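Local coordinates for protein BauA (Acinetobacter baumannii, PDB 6HCP) that serves as an outer-membrane TonB-dependent receptor that probably takes up the iron-loaded siderophore preacinetobactin, at residues T93-S97 with A691-P695; I266-P270 with N394-P398. All coordinates share one frame; numbering follows the deposited sequence.

Contact 1: residues T93-S97 with A691-P695; sequences TNGAS and ALGAP
A plug-to-barrel junction of the TonB-dependent receptor fold is made where the plug-domain loop 93-97 meets 691-695, the short strand 691-692 and the loop leading into the last barrel strand, 697-705. One direct hydrogen bond joins the two backbones: Ala694 N donates to Gly95 O at 2.9 Å, reaching the carbonyl from above its plane, 35° out of it. The methyl of Ala694 settles beside the same acceptor, with CB 3.3 Å from Gly95 O, and also packs against Ser97 CB. Ala96 meets Leu692 O with both CB, 3.5 Å away, and its CA-H.

Two waters extend the seam. The first donates to both Asn94 O and Ala691 O and accepts from Asn94 ND2, so it joins side chain and backbone of one residue to the strand. The second donates to Leu692 O at 2.7 Å and accepts from Ser97 N. An ST turn, Gly95 N donating to Thr93 OG1, bends the loop into the contact. The hydroxyl of Ser97, anti to the backbone N (chi1 169°), turns from the seam to Gln220 and Lys222, while Asn94 OD1 is bonded to Asn103 within the plug.

Small residues let the main chains come close, Ala96 CA lying 4.3 Å from Gly693 CA. With a single direct bond and two water bridges, the junction is largely a backbone and solvent interface; side-chain packing between the two segments is confined to small groups such as the methyls of Ala96 and Ala691.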
ATOM      1  N   THR A  93      11.909  16.654 -14.226  1.00 22.61           N
ATOM      2  CA  THR A  93      12.727  15.451 -14.340  1.00 22.97           C
ATOM      3  C   THR A  93      11.847  14.312 -14.855  1.00 23.99           C
ATOM      4  O   THR A  93      10.656  14.228 -14.521  1.00 23.34           O
ATOM      5  CB  THR A  93      13.419  15.081 -13.012  1.00 23.45           C
ATOM      6  OG1 THR A  93      14.224  13.919 -13.238  1.00 22.37           O
ATOM      7  CG2 THR A  93      12.437  14.816 -11.894  1.00 24.24           C
ATOM      8  N   ASN A  94      12.461  13.383 -15.596  1.00 21.60           N
ATOM      9  CA  ASN A  94      11.811  12.179 -16.030  1.00 24.04           C
ATOM     10  C   ASN A  94      11.616  11.223 -14.831  1.00 24.83           C
ATOM     11  O   ASN A  94      10.854  10.292 -14.928  1.00 24.50           O
ATOM     12  CB  ASN A  94      12.570  11.489 -17.159  1.00 22.25           C
ATOM     13  CG  ASN A  94      13.971  11.087 -16.790  1.00 24.76           C
ATOM     14  OD1 ASN A  94      14.805  11.949 -16.463  1.00 24.96           O
ATOM     15  ND2 ASN A  94      14.215   9.782 -16.767  1.00 23.24           N
ATOM     16  N   GLY A  95      12.414  11.376 -13.764  1.00 23.35           N
ATOM     17  CA  GLY A  95      12.102  10.743 -12.468  1.00 24.02           C
ATOM     18  C   GLY A  95      12.455   9.263 -12.375  1.00 27.29           C
ATOM     19  O   GLY A  95      12.015   8.592 -11.445  1.00 27.30           O
ATOM     20  N   ALA A  96      13.348   8.770 -13.239  1.00 24.50           N
ATOM     21  CA  ALA A  96      13.796   7.386 -13.173  1.00 25.34           C
ATOM     22  C   ALA A  96      14.668   7.188 -11.932  1.00 26.27           C
ATOM     23  O   ALA A  96      15.315   8.125 -11.427  1.00 25.38           O
ATOM     24  CB  ALA A  96      14.546   7.001 -14.430  1.00 28.58           C
ATOM     25  N   SER A  97      14.673   5.945 -11.446  1.00 25.68           N
ATOM     26  CA  SER A  97      15.551   5.529 -10.373  1.00 25.51           C
ATOM     27  C   SER A  97      16.812   4.872 -10.947  1.00 21.06           C
ATOM     28  O   SER A  97      16.728   3.978 -11.782  1.00 25.10           O
ATOM     29  CB  SER A  97      14.825   4.558  -9.431  1.00 26.87           C
ATOM     30  OG  SER A  97      15.753   3.957  -8.537  1.00 27.14           O
ATOM     31  N   ALA A 691      12.110   5.833 -20.312  1.00 23.48           N
ATOM     32  CA  ALA A 691      12.484   5.089 -19.139  1.00 24.45           C
ATOM     33  C   ALA A 691      11.312   5.145 -18.158  1.00 26.03           C
ATOM     34  O   ALA A 691      10.553   6.102 -18.139  1.00 22.95           O
ATOM     35  CB  ALA A 691      13.731   5.664 -18.523  1.00 25.50           C
ATOM     36  N   LEU A 692      11.165   4.090 -17.354  1.00 22.95           N
ATOM     37  CA  LEU A 692      10.141   4.070 -16.333  1.00 25.49           C
ATOM     38  C   LEU A 692      10.513   5.006 -15.182  1.00 23.16           C
ATOM     39  O   LEU A 692      11.644   5.016 -14.723  1.00 25.11           O
ATOM     40  CB  LEU A 692       9.978   2.643 -15.799  1.00 27.29           C
ATOM     41  CG  LEU A 692       9.272   1.670 -16.729  1.00 28.78           C
ATOM     42  CD1 LEU A 692       9.341   0.262 -16.146  1.00 34.07           C
ATOM     43  CD2 LEU A 692       7.825   2.081 -16.963  1.00 30.48           C
ATOM     44  N   GLY A 693       9.507   5.697 -14.653  1.00 23.63           N
ATOM     45  CA  GLY A 693       9.643   6.481 -13.443  1.00 23.96           C
ATOM     46  C   GLY A 693       9.897   5.593 -12.231  1.00 21.51           C
ATOM     47  O   GLY A 693       9.514   4.437 -12.215  1.00 22.97           O
ATOM     48  N   ALA A 694      10.485   6.182 -11.199  1.00 23.83           N
ATOM     49  CA  ALA A 694      10.802   5.490  -9.972  1.00 22.06           C
ATOM     50  C   ALA A 694       9.523   4.938  -9.352  1.00 25.66           C
ATOM     51  O   ALA A 694       8.493   5.605  -9.329  1.00 23.01           O
ATOM     52  CB  ALA A 694      11.493   6.431  -9.017  1.00 24.21           C
ATOM     53  N   PRO A 695       9.575   3.715  -8.789  1.00 23.58           N
ATOM     54  CA  PRO A 695       8.417   3.144  -8.088  1.00 22.23           C
ATOM     55  C   PRO A 695       8.208   3.768  -6.701  1.00 26.04           C
ATOM     56  O   PRO A 695       9.022   4.579  -6.233  1.00 24.68           O
ATOM     57  CB  PRO A 695       8.832   1.685  -7.937  1.00 22.94           C
ATOM     58  CG  PRO A 695      10.323   1.766  -7.719  1.00 25.14           C
ATOM     59  CD  PRO A 695      10.785   2.900  -8.637  1.00 25.84           C
TER
HETATM   60  O   HOH W   1      11.784   8.184 -16.619  1.00 25.69           O
HETATM   61  O   HOH W   2      12.983   3.830 -12.642  1.00 29.89           O

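Contact 2: residues I266-P270 with N394-P398; sequences IPKPP and NIYDP
Tyr396 OH donates a short hydrogen bond of 2.5 Å to Lys268 O, arriving in the carbonyl plane on a lone pair with a C=O...O angle of 133°. Lys268 O also lies at the edge of the Tyr396 ring, near its plane. Pro267 adds its CB to the same end of the tyrosine, 3.3 Å from Tyr396 OH. Farther back, Pro270 CG comes 4.1 Å from Tyr396 CE1.

One face of the ring is covered by the preceding side chain: Ile395 CG1 is 3.6 Å from the Tyr396 plane, over its centre. A chi1 of 68° places CG1 between the backbone N and the carbonyl carbon of Ile395, and the extended chain beyond it carries CD1 to Pro267 CG at 3.8 Å. Pro270 crosses Ile395 at about a right angle; Pro270 CG lies 4.0 Å from Ile395 CG1 and also touches Ile395 O.

The tyrosine stands on a type I turn, Asn394 to Asp397, reinforced by an Asx turn in which Tyr396 N donates to Asn394 OD1 at 2.9 Å. Pro398 of the second subunit also packs on Tyr396.

One phenol-to-carbonyl bond within a proline-and-isoleucine surround therefore ties two barrel loops together, on the extracellular side as the strand order implies, fixing the tyrosine hydroxyl while Lys268 is held by the second subunit, its NZ salt-bridged to Asp219 and its N hydrogen-bonded to Asn399.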
ATOM      1  N   ILE A 266       4.294   2.806 -28.599  1.00 26.62           N
ATOM      2  CA  ILE A 266       4.642   2.734 -27.193  1.00 27.79           C
ATOM      3  C   ILE A 266       3.640   1.820 -26.500  1.00 27.26           C
ATOM      4  O   ILE A 266       2.465   2.149 -26.379  1.00 26.36           O
ATOM      5  CB  ILE A 266       4.658   4.129 -26.545  1.00 24.16           C
ATOM      6  CG1 ILE A 266       5.693   5.032 -27.221  1.00 25.40           C
ATOM      7  CG2 ILE A 266       4.910   4.025 -25.045  1.00 25.71           C
ATOM      8  CD1 ILE A 266       5.588   6.478 -26.889  1.00 24.33           C
ATOM      9  N   PRO A 267       4.073   0.659 -25.998  1.00 26.79           N
ATOM     10  CA  PRO A 267       3.168  -0.218 -25.263  1.00 26.52           C
ATOM     11  C   PRO A 267       2.976   0.297 -23.833  1.00 28.01           C
ATOM     12  O   PRO A 267       3.695   1.190 -23.353  1.00 25.91           O
ATOM     13  CB  PRO A 267       3.904  -1.557 -25.274  1.00 30.71           C
ATOM     14  CG  PRO A 267       5.359  -1.145 -25.240  1.00 33.32           C
ATOM     15  CD  PRO A 267       5.447   0.158 -26.024  1.00 28.24           C
ATOM     16  N   LYS A 268       1.951  -0.227 -23.170  1.00 26.61           N
ATOM     17  CA  LYS A 268       1.676   0.154 -21.811  1.00 30.12           C
ATOM     18  C   LYS A 268       2.875  -0.140 -20.919  1.00 25.23           C
ATOM     19  O   LYS A 268       3.579  -1.134 -21.102  1.00 28.23           O
ATOM     20  CB  LYS A 268       0.420  -0.567 -21.323  1.00 33.03           C
ATOM     21  CG  LYS A 268      -0.849  -0.034 -21.968  1.00 34.03           C
ATOM     22  CD  LYS A 268      -2.087  -0.262 -21.115  1.00 44.56           C
ATOM     23  CE  LYS A 268      -3.357  -0.257 -21.928  1.00 53.75           C
ATOM     24  NZ  LYS A 268      -3.511   1.055 -22.578  1.00 52.92           N
ATOM     25  N   PRO A 269       3.190   0.770 -19.971  1.00 27.24           N
ATOM     26  CA  PRO A 269       4.339   0.581 -19.099  1.00 27.20           C
ATOM     27  C   PRO A 269       4.157  -0.649 -18.216  1.00 28.69           C
ATOM     28  O   PRO A 269       3.068  -0.911 -17.726  1.00 27.64           O
ATOM     29  CB  PRO A 269       4.414   1.869 -18.271  1.00 29.74           C
ATOM     30  CG  PRO A 269       3.045   2.481 -18.366  1.00 29.77           C
ATOM     31  CD  PRO A 269       2.464   2.020 -19.691  1.00 27.42           C
ATOM     32  N   PRO A 270       5.207  -1.476 -18.081  1.00 27.39           N
ATOM     33  CA  PRO A 270       5.265  -2.508 -17.046  1.00 29.88           C
ATOM     34  C   PRO A 270       5.152  -1.863 -15.666  1.00 28.86           C
ATOM     35  O   PRO A 270       5.252  -0.632 -15.533  1.00 26.49           O
ATOM     36  CB  PRO A 270       6.664  -3.132 -17.206  1.00 32.11           C
ATOM     37  CG  PRO A 270       7.092  -2.743 -18.594  1.00 32.51           C
ATOM     38  CD  PRO A 270       6.449  -1.399 -18.858  1.00 29.89           C
ATOM     39  N   ASN A 394      11.625  -9.563 -23.116  1.00 28.62           N
ATOM     40  CA  ASN A 394      10.302  -8.961 -23.240  1.00 28.13           C
ATOM     41  C   ASN A 394      10.107  -8.047 -22.028  1.00 25.13           C
ATOM     42  O   ASN A 394      10.412  -8.453 -20.904  1.00 26.89           O
ATOM     43  CB  ASN A 394       9.227 -10.053 -23.372  1.00 31.61           C
ATOM     44  CG  ASN A 394       7.841  -9.504 -23.596  1.00 29.28           C
ATOM     45  OD1 ASN A 394       7.272  -8.831 -22.731  1.00 28.07           O
ATOM     46  ND2 ASN A 394       7.303  -9.730 -24.787  1.00 28.70           N
ATOM     47  N   ILE A 395       9.575  -6.838 -22.246  1.00 23.99           N
ATOM     48  CA  ILE A 395       9.488  -5.856 -21.164  1.00 25.65           C
ATOM     49  C   ILE A 395       8.550  -6.344 -20.051  1.00 24.59           C
ATOM     50  O   ILE A 395       8.646  -5.846 -18.933  1.00 26.42           O
ATOM     51  CB  ILE A 395       9.059  -4.458 -21.650  1.00 27.57           C
ATOM     52  CG1 ILE A 395       7.615  -4.430 -22.146  1.00 26.55           C
ATOM     53  CG2 ILE A 395      10.034  -3.940 -22.702  1.00 31.05           C
ATOM     54  CD1 ILE A 395       7.135  -3.059 -22.548  1.00 27.84           C
ATOM     55  N   TYR A 396       7.608  -7.228 -20.376  1.00 26.98           N
ATOM     56  CA  TYR A 396       6.669  -7.709 -19.381  1.00 25.46           C
ATOM     57  C   TYR A 396       7.145  -9.003 -18.708  1.00 31.38           C
ATOM     58  O   TYR A 396       6.435  -9.525 -17.845  1.00 30.74           O
ATOM     59  CB  TYR A 396       5.298  -7.921 -20.022  1.00 30.21           C
ATOM     60  CG  TYR A 396       4.735  -6.686 -20.678  1.00 25.71           C
ATOM     61  CD1 TYR A 396       4.401  -5.573 -19.929  1.00 25.73           C
ATOM     62  CD2 TYR A 396       4.580  -6.618 -22.049  1.00 26.75           C
ATOM     63  CE1 TYR A 396       3.948  -4.412 -20.527  1.00 24.54           C
ATOM     64  CE2 TYR A 396       4.077  -5.478 -22.661  1.00 26.15           C
ATOM     65  CZ  TYR A 396       3.791  -4.362 -21.901  1.00 26.31           C
ATOM     66  OH  TYR A 396       3.278  -3.243 -22.501  1.00 26.71           O
ATOM     67  N   ASP A 397       8.284  -9.565 -19.117  1.00 28.13           N
ATOM     68  CA  ASP A 397       8.785 -10.816 -18.500  1.00 27.12           C
ATOM     69  C   ASP A 397       9.262 -10.509 -17.089  1.00 31.72           C
ATOM     70  O   ASP A 397      10.167  -9.692 -16.884  1.00 28.73           O
ATOM     71  CB  ASP A 397       9.881 -11.470 -19.348  1.00 32.79           C
ATOM     72  CG  ASP A 397      10.295 -12.899 -18.983  1.00 36.27           C
ATOM     73  OD1 ASP A 397       9.939 -13.401 -17.900  1.00 30.10           O
ATOM     74  OD2 ASP A 397      11.084 -13.467 -19.746  1.00 35.98           O
ATOM     75  N   PRO A 398       8.811 -11.288 -16.079  1.00 30.86           N
ATOM     76  CA  PRO A 398       9.280 -11.079 -14.708  1.00 28.18           C
ATOM     77  C   PRO A 398      10.664 -11.683 -14.495  1.00 25.10           C
ATOM     78  O   PRO A 398      11.290 -11.378 -13.511  1.00 29.96           O
ATOM     79  CB  PRO A 398       8.224 -11.765 -13.822  1.00 32.09           C
ATOM     80  CG  PRO A 398       7.044 -11.967 -14.740  1.00 31.29           C
ATOM     81  CD  PRO A 398       7.628 -12.156 -16.121  1.00 33.86           C
TER

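In sequence both segments of contact 2 fall between those of contact 1: 93-97 comes first, then 266-270, 394-398 and finally 691-695. Their centres lie 15 Å apart, contact 2 being the farther from the centre of the chain. Contact 1 joins plug to barrel, whereas contact 2 joins two barrel loops and borders both neighbouring subunits. They meet directly where Leu692 CD2 packs 3.7 Å from Pro269 CB. Strand 682-683, paired with 691-692, is shared: its Trp682 touches Leu692, Pro269 and Pro270. A chain of contacts, backbone and water-bridged at the plug and side-chain packing beyond, therefore leads through these loops to the subunit boundary.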